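Local coordinates for cellulose binding protein (PDB 4JJO), which probably binds and loosens plant cell-wall polysaccharide as the expansin part of a longer protein that is probably a cellulase, at residues T50-T55 and V61-A66; S39-G44 and I97-V102. One frame throughout, in Å; residues are numbered along the deposited sequence.

Interaction 1: T50-T55 and V61-A66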
loop_
_atom_site.group_PDB
_atom_site.type_symbol
_atom_site.label_atom_id
_atom_site.label_comp_id
_atom_site.label_asym_id
_atom_site.label_seq_id
_atom_site.Cartn_x
_atom_site.Cartn_y
_atom_site.Cartn_z
ATOM N N THR A 50 -0.520 -2.285 -3.341
ATOM C CA THR A 50 -0.779 -2.983 -4.594
ATOM C C THR A 50 -1.964 -3.925 -4.433
ATOM O O THR A 50 -2.429 -4.175 -3.322
ATOM C CB THR A 50 0.444 -3.785 -5.089
ATOM O OG1 THR A 50 0.703 -4.884 -4.204
ATOM C CG2 THR A 50 1.673 -2.894 -5.192
ATOM N N PHE A 51 -2.447 -4.446 -5.552
ATOM C CA PHE A 51 -3.627 -5.294 -5.545
ATOM C C PHE A 51 -3.346 -6.630 -6.210
ATOM O O PHE A 51 -2.608 -6.705 -7.192
ATOM C CB PHE A 51 -4.781 -4.590 -6.261
ATOM C CG PHE A 51 -5.346 -3.425 -5.496
ATOM C CD1 PHE A 51 -6.532 -3.549 -4.795
ATOM C CD2 PHE A 51 -4.685 -2.211 -5.471
ATOM C CE1 PHE A 51 -7.052 -2.482 -4.088
ATOM C CE2 PHE A 51 -5.200 -1.138 -4.765
ATOM C CZ PHE A 51 -6.385 -1.275 -4.072
ATOM N N LEU A 52 -3.933 -7.685 -5.653
ATOM C CA LEU A 52 -3.860 -9.013 -6.239
ATOM C C LEU A 52 -5.235 -9.420 -6.738
ATOM O O LEU A 52 -6.232 -9.204 -6.051
ATOM C CB LEU A 52 -3.408 -10.042 -5.198
ATOM C CG LEU A 52 -2.142 -9.753 -4.394
ATOM C CD1 LEU A 52 -1.907 -10.873 -3.383
ATOM C CD2 LEU A 52 -0.949 -9.594 -5.307
ATOM N N ASP A 53 -5.293 -10.000 -7.933
ATOM C CA ASP A 53 -6.495 -10.698 -8.367
ATOM C C ASP A 53 -6.314 -12.174 -8.062
ATOM O O ASP A 53 -5.488 -12.848 -8.677
ATOM C CB ASP A 53 -6.772 -10.484 -9.857
ATOM C CG ASP A 53 -7.567 -9.226 -10.121
ATOM O OD1 ASP A 53 -8.160 -8.693 -9.160
ATOM O OD2 ASP A 53 -7.607 -8.771 -11.283
ATOM N N VAL A 54 -7.087 -12.663 -7.098
ATOM C CA VAL A 54 -6.945 -14.024 -6.600
ATOM C C VAL A 54 -8.062 -14.905 -7.136
ATOM O O VAL A 54 -9.240 -14.605 -6.948
ATOM C CB VAL A 54 -6.996 -14.051 -5.062
ATOM C CG1 VAL A 54 -6.753 -15.456 -4.549
ATOM C CG2 VAL A 54 -5.975 -13.086 -4.481
ATOM N N THR A 55 -7.685 -15.993 -7.801
ATOM C CA THR A 55 -8.652 -16.947 -8.322
ATOM C C THR A 55 -8.717 -18.176 -7.426
ATOM O O THR A 55 -7.709 -18.840 -7.182
ATOM C CB THR A 55 -8.300 -17.388 -9.752
ATOM O OG1 THR A 55 -8.325 -16.252 -10.624
ATOM C CG2 THR A 55 -9.294 -18.426 -10.250
ATOM N N VAL A 61 -11.509 -12.673 -6.879
ATOM C CA VAL A 61 -11.706 -11.453 -6.109
ATOM C C VAL A 61 -10.424 -10.629 -6.093
ATOM O O VAL A 61 -9.322 -11.174 -6.158
ATOM C CB VAL A 61 -12.126 -11.763 -4.660
ATOM C CG1 VAL A 61 -10.982 -12.414 -3.897
ATOM C CG2 VAL A 61 -12.588 -10.497 -3.956
ATOM N N ARG A 62 -10.578 -9.313 -6.012
ATOM C CA ARG A 62 -9.439 -8.410 -5.944
ATOM C C ARG A 62 -9.212 -7.982 -4.502
ATOM O O ARG A 62 -10.149 -7.579 -3.814
ATOM C CB ARG A 62 -9.685 -7.188 -6.826
ATOM C CG ARG A 62 -8.562 -6.164 -6.803
ATOM C CD ARG A 62 -8.694 -5.181 -7.958
ATOM N NE ARG A 62 -8.516 -5.846 -9.245
ATOM C CZ ARG A 62 -8.462 -5.222 -10.416
ATOM N NH1 ARG A 62 -8.570 -3.904 -10.484
ATOM N NH2 ARG A 62 -8.296 -5.926 -11.526
ATOM N N VAL A 63 -7.967 -8.085 -4.044
ATOM C CA VAL A 63 -7.630 -7.727 -2.672
ATOM C C VAL A 63 -6.463 -6.745 -2.613
ATOM O O VAL A 63 -5.543 -6.801 -3.430
ATOM C CB VAL A 63 -7.279 -8.976 -1.829
ATOM C CG1 VAL A 63 -8.511 -9.839 -1.612
ATOM C CG2 VAL A 63 -6.164 -9.777 -2.488
ATOM N N GLN A 64 -6.517 -5.839 -1.641
ATOM C CA GLN A 64 -5.437 -4.891 -1.411
ATOM C C GLN A 64 -4.393 -5.514 -0.491
ATOM O O GLN A 64 -4.727 -6.056 0.563
ATOM C CB GLN A 64 -5.978 -3.606 -0.776
ATOM C CG GLN A 64 -4.899 -2.593 -0.413
ATOM C CD GLN A 64 -5.445 -1.295 0.172
ATOM O OE1 GLN A 64 -4.705 -0.325 0.338
ATOM N NE2 GLN A 64 -6.735 -1.269 0.491
ATOM N N VAL A 65 -3.130 -5.448 -0.895
ATOM C CA VAL A 65 -2.050 -5.921 -0.042
ATOM C C VAL A 65 -1.896 -4.943 1.115
ATOM O O VAL A 65 -1.581 -3.772 0.912
ATOM C CB VAL A 65 -0.723 -6.040 -0.807
ATOM C CG1 VAL A 65 0.415 -6.322 0.160
ATOM C CG2 VAL A 65 -0.810 -7.132 -1.862
ATOM N N ALA A 66 -2.124 -5.431 2.329
ATOM C CA ALA A 66 -2.233 -4.560 3.489
ATOM C C ALA A 66 -1.360 -4.998 4.656
ATOM O O ALA A 66 -1.249 -4.278 5.647
ATOM C CB ALA A 66 -3.676 -4.509 3.941
#
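Arg62 and Asp53 are a non-hydrogen-bonded pair of an antiparallel hairpin, tied by a two-pronged salt bridge. Arg62 CB already lies 3.2 Å from Asp53 OD1. Arg62 CG is anti to the backbone N (chi1 179°); it runs past Asp53 OD1 and lies 3.9 Å from Phe51 CD1. CD stays near the same two neighbours. A bend at chi3 (-65°) then turns the guanidinium side-on to the carboxylate. Arg62 NE gives a nearly straight bond of 2.9 Å to Asp53 OD1, and Arg62 NH2 reaches Asp53 OD2 at 2.9 Å. Both oxygens are met on their syn sides, by nitrogens somewhat out of the carboxylate plane; the carboxylate and guanidinium planes are 30° apart. Next along this face, Gln64 lies over one face of the Phe51 ring. Gln64 CB is 3.7 Å from Phe51 CE1, CG sits above the rim, and CA makes an off-centre CH-pi contact.

The other face is aliphatic. Val63 CG2 meets Leu52 CB and Val54 CG2, each at 3.9 Å. Leu52 CG touches Val65 CG2. This side packs on Val35 and helix 81-87. Between the faces, Leu52 and Val63 exchange two backbone bonds, as do Val54 and Val61. Val65 N also bonds to Thr50 O at 2.8 Å, just before the strand begins.

The chemistry is that of an amphipathic hairpin: apolar residues look inward, while a paired charge and an aromatic contact line the more open side.

Interaction 2: S39-G44 and I97-V102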
loop_
_atom_site.group_PDB
_atom_site.type_symbol
_atom_site.label_atom_id
_atom_site.label_comp_id
_atom_site.label_asym_id
_atom_site.label_seq_id
_atom_site.Cartn_x
_atom_site.Cartn_y
_atom_site.Cartn_z
ATOM N N SER A 39 6.770 -12.757 3.558
ATOM C CA SER A 39 7.799 -11.744 3.746
ATOM C C SER A 39 8.525 -11.400 2.447
ATOM O O SER A 39 8.779 -10.230 2.184
ATOM C CB SER A 39 8.792 -12.181 4.822
ATOM O OG SER A 39 8.170 -12.204 6.096
ATOM N N PRO A 40 8.862 -12.415 1.631
ATOM C CA PRO A 40 9.501 -12.114 0.343
ATOM C C PRO A 40 8.603 -11.312 -0.602
ATOM O O PRO A 40 9.085 -10.447 -1.330
ATOM C CB PRO A 40 9.788 -13.502 -0.242
ATOM C CG PRO A 40 9.842 -14.407 0.933
ATOM C CD PRO A 40 8.833 -13.863 1.900
ATOM N N GLU A 41 7.308 -11.604 -0.588
ATOM C CA GLU A 41 6.361 -10.896 -1.441
ATOM C C GLU A 41 6.019 -9.523 -0.868
ATOM O O GLU A 41 5.685 -8.602 -1.614
ATOM C CB GLU A 41 5.094 -11.734 -1.638
ATOM C CG GLU A 41 5.333 -13.021 -2.421
ATOM C CD GLU A 41 4.098 -13.890 -2.529
ATOM O OE1 GLU A 41 3.340 -13.723 -3.507
ATOM O OE2 GLU A 41 3.893 -14.748 -1.646
ATOM N N TYR A 42 6.104 -9.395 0.453
ATOM C CA TYR A 42 5.912 -8.118 1.130
ATOM C C TYR A 42 7.018 -7.156 0.715
ATOM O O TYR A 42 6.792 -5.955 0.555
ATOM C CB TYR A 42 5.928 -8.331 2.645
ATOM C CG TYR A 42 5.581 -7.106 3.465
ATOM C CD1 TYR A 42 4.307 -6.565 3.432
ATOM C CD2 TYR A 42 6.523 -6.507 4.289
ATOM C CE1 TYR A 42 3.983 -5.457 4.189
ATOM C CE2 TYR A 42 6.206 -5.402 5.046
ATOM C CZ TYR A 42 4.937 -4.876 4.989
ATOM O OH TYR A 42 4.612 -3.774 5.745
ATOM N N SER A 43 8.220 -7.700 0.556
ATOM C CA SER A 43 9.326 -6.973 -0.057
ATOM C C SER A 43 9.635 -5.659 0.658
ATOM O O SER A 43 9.762 -4.611 0.025
ATOM C CB SER A 43 9.000 -6.702 -1.524
ATOM O OG SER A 43 10.147 -6.278 -2.243
ATOM N N GLY A 44 9.763 -5.722 1.978
ATOM C CA GLY A 44 10.101 -4.549 2.765
ATOM C C GLY A 44 9.057 -3.459 2.636
ATOM O O GLY A 44 9.385 -2.270 2.677
ATOM N N ILE A 97 -5.414 -21.704 -4.666
ATOM C CA ILE A 97 -5.636 -20.465 -5.393
ATOM C C ILE A 97 -4.551 -20.255 -6.436
ATOM O O ILE A 97 -3.507 -20.913 -6.412
ATOM C CB ILE A 97 -5.615 -19.243 -4.450
ATOM C CG1 ILE A 97 -4.260 -19.141 -3.752
ATOM C CG2 ILE A 97 -6.727 -19.334 -3.417
ATOM C CD1 ILE A 97 -3.988 -17.794 -3.132
ATOM N N SER A 98 -4.817 -19.347 -7.366
ATOM C CA SER A 98 -3.783 -18.787 -8.219
ATOM C C SER A 98 -3.958 -17.274 -8.174
ATOM O O SER A 98 -5.073 -16.785 -7.995
ATOM C CB SER A 98 -3.913 -19.302 -9.651
ATOM O OG SER A 98 -5.020 -18.705 -10.302
ATOM N N TYR A 99 -2.873 -16.523 -8.314
ATOM C CA TYR A 99 -3.003 -15.071 -8.282
ATOM C C TYR A 99 -1.956 -14.313 -9.082
ATOM O O TYR A 99 -0.872 -14.817 -9.375
ATOM C CB TYR A 99 -3.035 -14.545 -6.839
ATOM C CG TYR A 99 -1.813 -14.854 -6.002
ATOM C CD1 TYR A 99 -0.789 -13.930 -5.872
ATOM C CD2 TYR A 99 -1.698 -16.060 -5.318
ATOM C CE1 TYR A 99 0.323 -14.197 -5.095
ATOM C CE2 TYR A 99 -0.588 -16.336 -4.537
ATOM C CZ TYR A 99 0.418 -15.399 -4.430
ATOM O OH TYR A 99 1.526 -15.668 -3.657
ATOM N N VAL A 100 -2.323 -13.090 -9.436
ATOM C CA VAL A 100 -1.441 -12.168 -10.132
ATOM C C VAL A 100 -1.513 -10.817 -9.448
ATOM O O VAL A 100 -2.519 -10.482 -8.822
ATOM C CB VAL A 100 -1.863 -11.972 -11.602
ATOM C CG1 VAL A 100 -1.629 -13.236 -12.405
ATOM C CG2 VAL A 100 -3.321 -11.535 -11.680
ATOM N N THR A 101 -0.441 -10.044 -9.564
ATOM C CA THR A 101 -0.473 -8.647 -9.163
ATOM C C THR A 101 -1.109 -7.836 -10.283
ATOM O O THR A 101 -0.752 -7.985 -11.451
ATOM C CB THR A 101 0.933 -8.107 -8.871
ATOM O OG1 THR A 101 1.458 -8.743 -7.700
ATOM C CG2 THR A 101 0.893 -6.604 -8.644
ATOM N N VAL A 102 -2.058 -6.983 -9.919
ATOM C CA VAL A 102 -2.772 -6.172 -10.890
ATOM C C VAL A 102 -1.921 -4.995 -11.336
ATOM O O VAL A 102 -1.366 -4.270 -10.511
ATOM C CB VAL A 102 -4.085 -5.623 -10.299
ATOM C CG1 VAL A 102 -4.794 -4.739 -11.313
ATOM C CG2 VAL A 102 -4.988 -6.760 -9.845
#
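Glu41 meets Tyr99 with the end of its side chain, where its carboxylate lies at the edge of the phenol ring. The two side chains come from opposite directions, Glu41 from the short helix 39-42 and Tyr99 from strand 95-101. Tyr99 OH donates a hydrogen bond of 2.7 Å to Glu41 OE1. The bond uses the syn lone pair of OE1, the one facing OE2. Glu41 OE1 is also 3.4 Å from Tyr99 CE1. Because Glu41 OE1 lies near the plane of the ring, this is an edge contact and not a stack; the carboxylate is turned only 22° from the ring.

Torsions set the reach on both sides. Tyr99 CG sits between the backbone N and the carbonyl carbon (chi1 60°), and the ring leaves the strand toward the helix. Glu41 is extended beyond CG (chi2 176°) and carries its carboxylate across to the phenol. The backbones stay well apart: Glu41 CA and Thr101 CA, the nearest pair, are 10.6 Å from each other.

The second oxygen, Glu41 OE2, is hydrogen-bonded to Ser38 OG and Gly75 N. Both carboxylate oxygens are therefore engaged, which fixes the rotation of the group. On the strand side, Tyr99 is paired through its backbone with Thr3. Within the helical turn, Ser43 N bonds to Ser39 O at 3.1 Å. The next residue after Glu41, Tyr42, reaches Asp152 O with its hydroxyl and so links this turn to the C-terminal expansin domain.

A buried tyrosine thus joins a barrel strand to the helical turn that follows strand 34-38. Both belong to the N-terminal expansin domain, which by family is a six-stranded double-psi beta-barrel.

Overall arrangement
From the N terminus, the chain runs through strand 34-38 into the turn 39-44, the first half of interaction 2. It then enters strand 51-56, turns back and returns along strand 59-69. Interaction 1 closes that short hairpin loop. The chain goes on through strand 76-80 and helix 81-87 before strand 95-101 completes interaction 2. Interaction 1 is thus nested inside the much longer loop that interaction 2 closes. The two meet in the sheet, because strand 95-101 lies beside strand 51-56; Thr55 N to Ser98 O, 2.7 Å, is a probable hydrogen bond there. Together they tie hairpin, last barrel strand and helical turn into one domain.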